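Local coordinates for protein uncharacterized oxidoreductase yvaA (Bacillus subtilis subsp. subtilis, PDB 3GDO) that catalyses the reversible NADPH-dependent reduction of scyllo-inosose to scyllo-inositol and cannot use NADH in place of NADPH, at residues 147-152 with 187-192; 214-217 with 222-225. All blocks are in the same frame, centred on the assembly; numbering follows the deposited sequence.

Interaction 1 (147-152 with 187-192); sequences NTYQVS and LHLFGM
The ring of Y149 receives the rim of the F190 ring over one of its faces, close to the end of the tyrosine ring that joins the backbone. F190 CE2 leads, 3.7 Å from Y149 CG, and F190 CZ follows at 3.9 Å from Y149 CD1. This is a T-shaped (edge-to-face) pair: the ring centroids are 5.2 Å apart and the planes stand at 79° to each other, with the phenylalanine giving the edge and the tyrosine the face. With CG of Y149 anti to its amide nitrogen (chi1 180°), the ring leaves strand 146-152 toward the last turn of helix 174-190. L189 takes the outer part of the same ring. Its CD1 methyl comes in obliquely, 3.6 Å from Y149 CE1 and 3.8 Å from Y149 OH, the two side chains crossing at about a right angle. L189 also covers its neighbour: its CB sits 3.7 Å above the centre of the F190 ring. The helix ends with F190; G191 follows with a positive phi (76°) that favours glycine, its amide still hydrogen-bonded to L187 O. F131 of helix 129-139 touches both Y149 and L189, while Y239 and I241 of the neighbouring strand 239-243 pack on Y149. Cutting Y149 back to an alanine is likely to leave the F190 edge without its aromatic face and to open a gap beside the L189 methyl. The contact thus fastens the C-terminal end of a helix to the sheet of the C-terminal alpha/beta domain. Its chemistry is apolar and aromatic, so the fit depends on the shape and tilt of the rings, probably with a weak electrostatic preference of the C-H edge for the pi face.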
loop_
_atom_site.group_PDB
_atom_site.type_symbol
_atom_site.label_atom_id
_atom_site.label_comp_id
_atom_site.label_asym_id
_atom_site.label_seq_id
_atom_site.Cartn_x
_atom_site.Cartn_y
_atom_site.Cartn_z
ATOM N N ASN B 147 6.867 4.429 -12.002
ATOM C CA ASN B 147 7.220 5.324 -10.899
ATOM C C ASN B 147 6.846 4.738 -9.527
ATOM O O ASN B 147 7.401 5.125 -8.510
ATOM C CB ASN B 147 6.611 6.728 -11.111
ATOM C CG ASN B 147 5.090 6.721 -11.123
ATOM O OD1 ASN B 147 4.443 6.466 -10.091
ATOM N ND2 ASN B 147 4.507 7.004 -12.274
ATOM N N THR B 148 5.888 3.818 -9.520
ATOM C CA THR B 148 5.407 3.212 -8.280
ATOM C C THR B 148 5.112 1.743 -8.544
ATOM O O THR B 148 4.398 1.389 -9.531
ATOM C CB THR B 148 4.104 3.910 -7.761
ATOM O OG1 THR B 148 4.327 5.304 -7.607
ATOM C CG2 THR B 148 3.690 3.382 -6.404
ATOM N N TYR B 149 5.587 0.887 -7.636
ATOM C CA TYR B 149 5.496 -0.577 -7.833
ATOM C C TYR B 149 5.156 -1.191 -6.491
ATOM O O TYR B 149 6.007 -1.255 -5.576
ATOM C CB TYR B 149 6.852 -1.123 -8.373
ATOM C CG TYR B 149 6.870 -2.628 -8.609
ATOM C CD1 TYR B 149 6.363 -3.185 -9.794
ATOM C CD2 TYR B 149 7.430 -3.499 -7.664
ATOM C CE1 TYR B 149 6.385 -4.574 -10.014
ATOM C CE2 TYR B 149 7.485 -4.879 -7.878
ATOM C CZ TYR B 149 6.953 -5.413 -9.036
ATOM O OH TYR B 149 6.995 -6.771 -9.207
ATOM N N GLN B 150 3.901 -1.580 -6.334
ATOM C CA GLN B 150 3.382 -1.940 -4.994
ATOM C C GLN B 150 2.852 -3.333 -5.055
ATOM O O GLN B 150 1.989 -3.642 -5.899
ATOM C CB GLN B 150 2.239 -1.011 -4.556
ATOM C CG GLN B 150 2.693 0.392 -4.251
ATOM C CD GLN B 150 1.527 1.334 -3.903
ATOM O OE1 GLN B 150 0.364 1.077 -4.266
ATOM N NE2 GLN B 150 1.847 2.449 -3.221
ATOM N N VAL B 151 3.386 -4.183 -4.190
ATOM C CA VAL B 151 3.043 -5.614 -4.246
ATOM C C VAL B 151 2.599 -6.043 -2.865
ATOM O O VAL B 151 3.280 -5.728 -1.856
ATOM C CB VAL B 151 4.261 -6.501 -4.728
ATOM C CG1 VAL B 151 3.819 -7.915 -4.947
ATOM C CG2 VAL B 151 4.837 -5.920 -6.023
ATOM N N SER B 152 1.457 -6.710 -2.785
ATOM C CA SER B 152 1.072 -7.266 -1.465
ATOM C C SER B 152 0.936 -8.754 -1.453
ATOM O O SER B 152 0.566 -9.375 -2.453
ATOM C CB SER B 152 -0.173 -6.603 -0.875
ATOM O OG SER B 152 -1.341 -7.065 -1.478
ATOM N N LEU B 187 13.919 -7.003 -7.529
ATOM C CA LEU B 187 15.350 -6.915 -7.887
ATOM C C LEU B 187 15.513 -7.296 -9.357
ATOM O O LEU B 187 16.258 -6.657 -10.083
ATOM C CB LEU B 187 16.176 -7.819 -7.011
ATOM C CG LEU B 187 16.179 -7.434 -5.517
ATOM C CD1 LEU B 187 17.131 -8.330 -4.791
ATOM C CD2 LEU B 187 16.475 -5.991 -5.273
ATOM N N HIS B 188 14.750 -8.288 -9.793
ATOM C CA HIS B 188 14.828 -8.768 -11.165
ATOM C C HIS B 188 14.463 -7.651 -12.110
ATOM O O HIS B 188 15.116 -7.457 -13.143
ATOM C CB HIS B 188 13.914 -9.982 -11.397
ATOM C CG HIS B 188 14.083 -10.627 -12.740
ATOM N ND1 HIS B 188 15.287 -11.156 -13.172
ATOM C CD2 HIS B 188 13.203 -10.825 -13.750
ATOM C CE1 HIS B 188 15.128 -11.679 -14.377
ATOM N NE2 HIS B 188 13.877 -11.486 -14.752
ATOM N N LEU B 189 13.414 -6.912 -11.767
ATOM C CA LEU B 189 12.941 -5.846 -12.649
ATOM C C LEU B 189 13.814 -4.597 -12.636
ATOM O O LEU B 189 13.998 -4.011 -13.666
ATOM C CB LEU B 189 11.491 -5.453 -12.350
ATOM C CG LEU B 189 10.305 -6.372 -12.624
ATOM C CD1 LEU B 189 9.057 -5.626 -12.196
ATOM C CD2 LEU B 189 10.203 -6.774 -14.100
ATOM N N PHE B 190 14.336 -4.172 -11.484
ATOM C CA PHE B 190 14.896 -2.828 -11.403
ATOM C C PHE B 190 16.297 -2.759 -10.796
ATOM O O PHE B 190 16.809 -1.653 -10.589
ATOM C CB PHE B 190 13.990 -1.895 -10.547
ATOM C CG PHE B 190 12.528 -1.971 -10.862
ATOM C CD1 PHE B 190 12.025 -1.498 -12.085
ATOM C CD2 PHE B 190 11.628 -2.486 -9.909
ATOM C CE1 PHE B 190 10.616 -1.553 -12.356
ATOM C CE2 PHE B 190 10.226 -2.543 -10.183
ATOM C CZ PHE B 190 9.730 -2.069 -11.386
ATOM N N GLY B 191 16.914 -3.895 -10.489
ATOM C CA GLY B 191 18.251 -3.891 -9.865
ATOM C C GLY B 191 18.173 -3.531 -8.398
ATOM O O GLY B 191 17.092 -3.554 -7.796
ATOM N N MET B 192 19.304 -3.194 -7.801
ATOM C CA MET B 192 19.349 -2.898 -6.393
ATOM C C MET B 192 18.880 -1.473 -6.140
ATOM O O MET B 192 19.207 -0.562 -6.925
ATOM C CB MET B 192 20.778 -3.089 -5.835
ATOM C CG MET B 192 21.199 -4.584 -5.572
ATOM S SD MET B 192 20.170 -5.491 -4.368
ATOM C CE MET B 192 21.046 -5.162 -2.884
#

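Interaction 2 (214-217 with 222-225); sequences HLTL and LQAI
I225 reaches across to strand 212-219 with both branches that leave its CB. One branch, the CG2 methyl, meets the H214 ring obliquely, 3.6 Å from both H214 CE1 and H214 NE2. The other runs through CG1 to CD1, which ends 3.5 Å from T216 OG1 and 3.7 Å from T216 CG2. CG1 lies anti to the carbonyl carbon (chi1 -55°) and the chain bends again at chi2, bringing CD1 alongside the threonine, its partner in a non-hydrogen-bonded antiparallel pair. Q223, on the same face, bends so that its OE1 comes 3.3 Å from T216 CG2, while its NE2 is hydrogen-bonded to G220 O, between the strands, and to D218 OD1, near the end of strand 212-219. L217 and A224 form the hydrogen-bonded pair: L217 N gives to A224 O at 2.8 Å, and A224 N returns a bond to L217 O at 3.1 Å. Their CB atoms meet on the opposite face, 4.0 Å apart. Segments 214-217 and 222-225, on the two arms of a beta hairpin, run antiparallel at 160°. Strand 146-152 flanks strand 222-228, and strand 195-201 flanks strand 212-219. Helices 174-190 and 323-342 cover the face of L215, L217 and A224, whereas the face of H214, Q223 and I225 meets the second subunit, where the two H214 rings come together.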
loop_
_atom_site.group_PDB
_atom_site.type_symbol
_atom_site.label_atom_id
_atom_site.label_comp_id
_atom_site.label_asym_id
_atom_site.label_seq_id
_atom_site.Cartn_x
_atom_site.Cartn_y
_atom_site.Cartn_z
ATOM N N HIS B 214 6.351 -4.608 5.982
ATOM C CA HIS B 214 6.106 -3.536 5.048
ATOM C C HIS B 214 7.473 -2.933 4.653
ATOM O O HIS B 214 8.154 -2.332 5.484
ATOM C CB HIS B 214 5.244 -2.455 5.725
ATOM C CG HIS B 214 4.707 -1.473 4.751
ATOM N ND1 HIS B 214 5.480 -0.449 4.222
ATOM C CD2 HIS B 214 3.509 -1.424 4.113
ATOM C CE1 HIS B 214 4.751 0.221 3.341
ATOM N NE2 HIS B 214 3.559 -0.357 3.246
ATOM N N LEU B 215 7.892 -3.108 3.416
ATOM C CA LEU B 215 9.203 -2.601 3.004
ATOM C C LEU B 215 9.067 -1.544 1.926
ATOM O O LEU B 215 8.258 -1.694 1.008
ATOM C CB LEU B 215 10.054 -3.750 2.419
ATOM C CG LEU B 215 10.923 -4.648 3.294
ATOM C CD1 LEU B 215 10.086 -5.392 4.350
ATOM C CD2 LEU B 215 11.616 -5.650 2.370
ATOM N N THR B 216 9.864 -0.493 2.031
ATOM C CA THR B 216 10.009 0.463 0.944
ATOM C C THR B 216 11.435 0.357 0.381
ATOM O O THR B 216 12.428 0.571 1.130
ATOM C CB THR B 216 9.754 1.927 1.419
ATOM O OG1 THR B 216 8.419 2.042 1.952
ATOM C CG2 THR B 216 9.958 2.925 0.264
ATOM N N LEU B 217 11.530 0.023 -0.894
ATOM C CA LEU B 217 12.818 0.062 -1.630
ATOM C C LEU B 217 12.953 1.334 -2.455
ATOM O O LEU B 217 12.149 1.601 -3.375
ATOM C CB LEU B 217 13.031 -1.180 -2.503
ATOM C CG LEU B 217 13.440 -2.498 -1.825
ATOM C CD1 LEU B 217 12.489 -2.956 -0.734
ATOM C CD2 LEU B 217 13.582 -3.634 -2.870
ATOM N N LEU B 222 11.421 6.254 -8.572
ATOM C CA LEU B 222 10.720 4.971 -8.415
ATOM C C LEU B 222 10.688 4.525 -6.947
ATOM O O LEU B 222 11.736 4.484 -6.251
ATOM C CB LEU B 222 11.375 3.881 -9.274
ATOM C CG LEU B 222 10.969 2.406 -9.077
ATOM C CD1 LEU B 222 9.455 2.240 -9.303
ATOM C CD2 LEU B 222 11.760 1.427 -10.000
ATOM N N GLN B 223 9.481 4.192 -6.471
ATOM C CA GLN B 223 9.323 3.662 -5.091
ATOM C C GLN B 223 8.683 2.301 -5.198
ATOM O O GLN B 223 7.647 2.152 -5.877
ATOM C CB GLN B 223 8.480 4.597 -4.207
ATOM C CG GLN B 223 9.114 5.968 -4.005
ATOM C CD GLN B 223 10.335 5.892 -3.091
ATOM O OE1 GLN B 223 10.303 5.280 -2.035
ATOM N NE2 GLN B 223 11.434 6.494 -3.528
ATOM N N ALA B 224 9.333 1.303 -4.612
ATOM C CA ALA B 224 8.847 -0.078 -4.676
ATOM C C ALA B 224 8.401 -0.376 -3.268
ATOM O O ALA B 224 9.182 -0.161 -2.315
ATOM C CB ALA B 224 9.962 -1.048 -5.124
ATOM N N ILE B 225 7.148 -0.831 -3.115
ATOM C CA ILE B 225 6.580 -1.006 -1.777
ATOM C C ILE B 225 6.160 -2.466 -1.695
ATOM O O ILE B 225 5.352 -2.897 -2.520
ATOM C CB ILE B 225 5.310 -0.124 -1.543
ATOM C CG1 ILE B 225 5.529 1.381 -1.804
ATOM C CG2 ILE B 225 4.639 -0.458 -0.168
ATOM C CD1 ILE B 225 6.595 2.041 -1.046
#

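Strand 222-228 lies beside strand 146-152, which brings both contacts to the same sheet with centres about 7 Å apart. Probable hydrogen bonds from Y149 O to I225 N and from V151 N to I225 O join them, and F190 packs on L222. Interaction 1 is partly buried and binds a helix end to the sheet through side chains alone. Interaction 2 is buried more fully and lies within the sheet, where main-chain hydrogen bonds set the register and side chains pack on both faces. The helix-covered face is common to both; on the other, N147, T148 and Q150 join those of the hairpin against the second subunit.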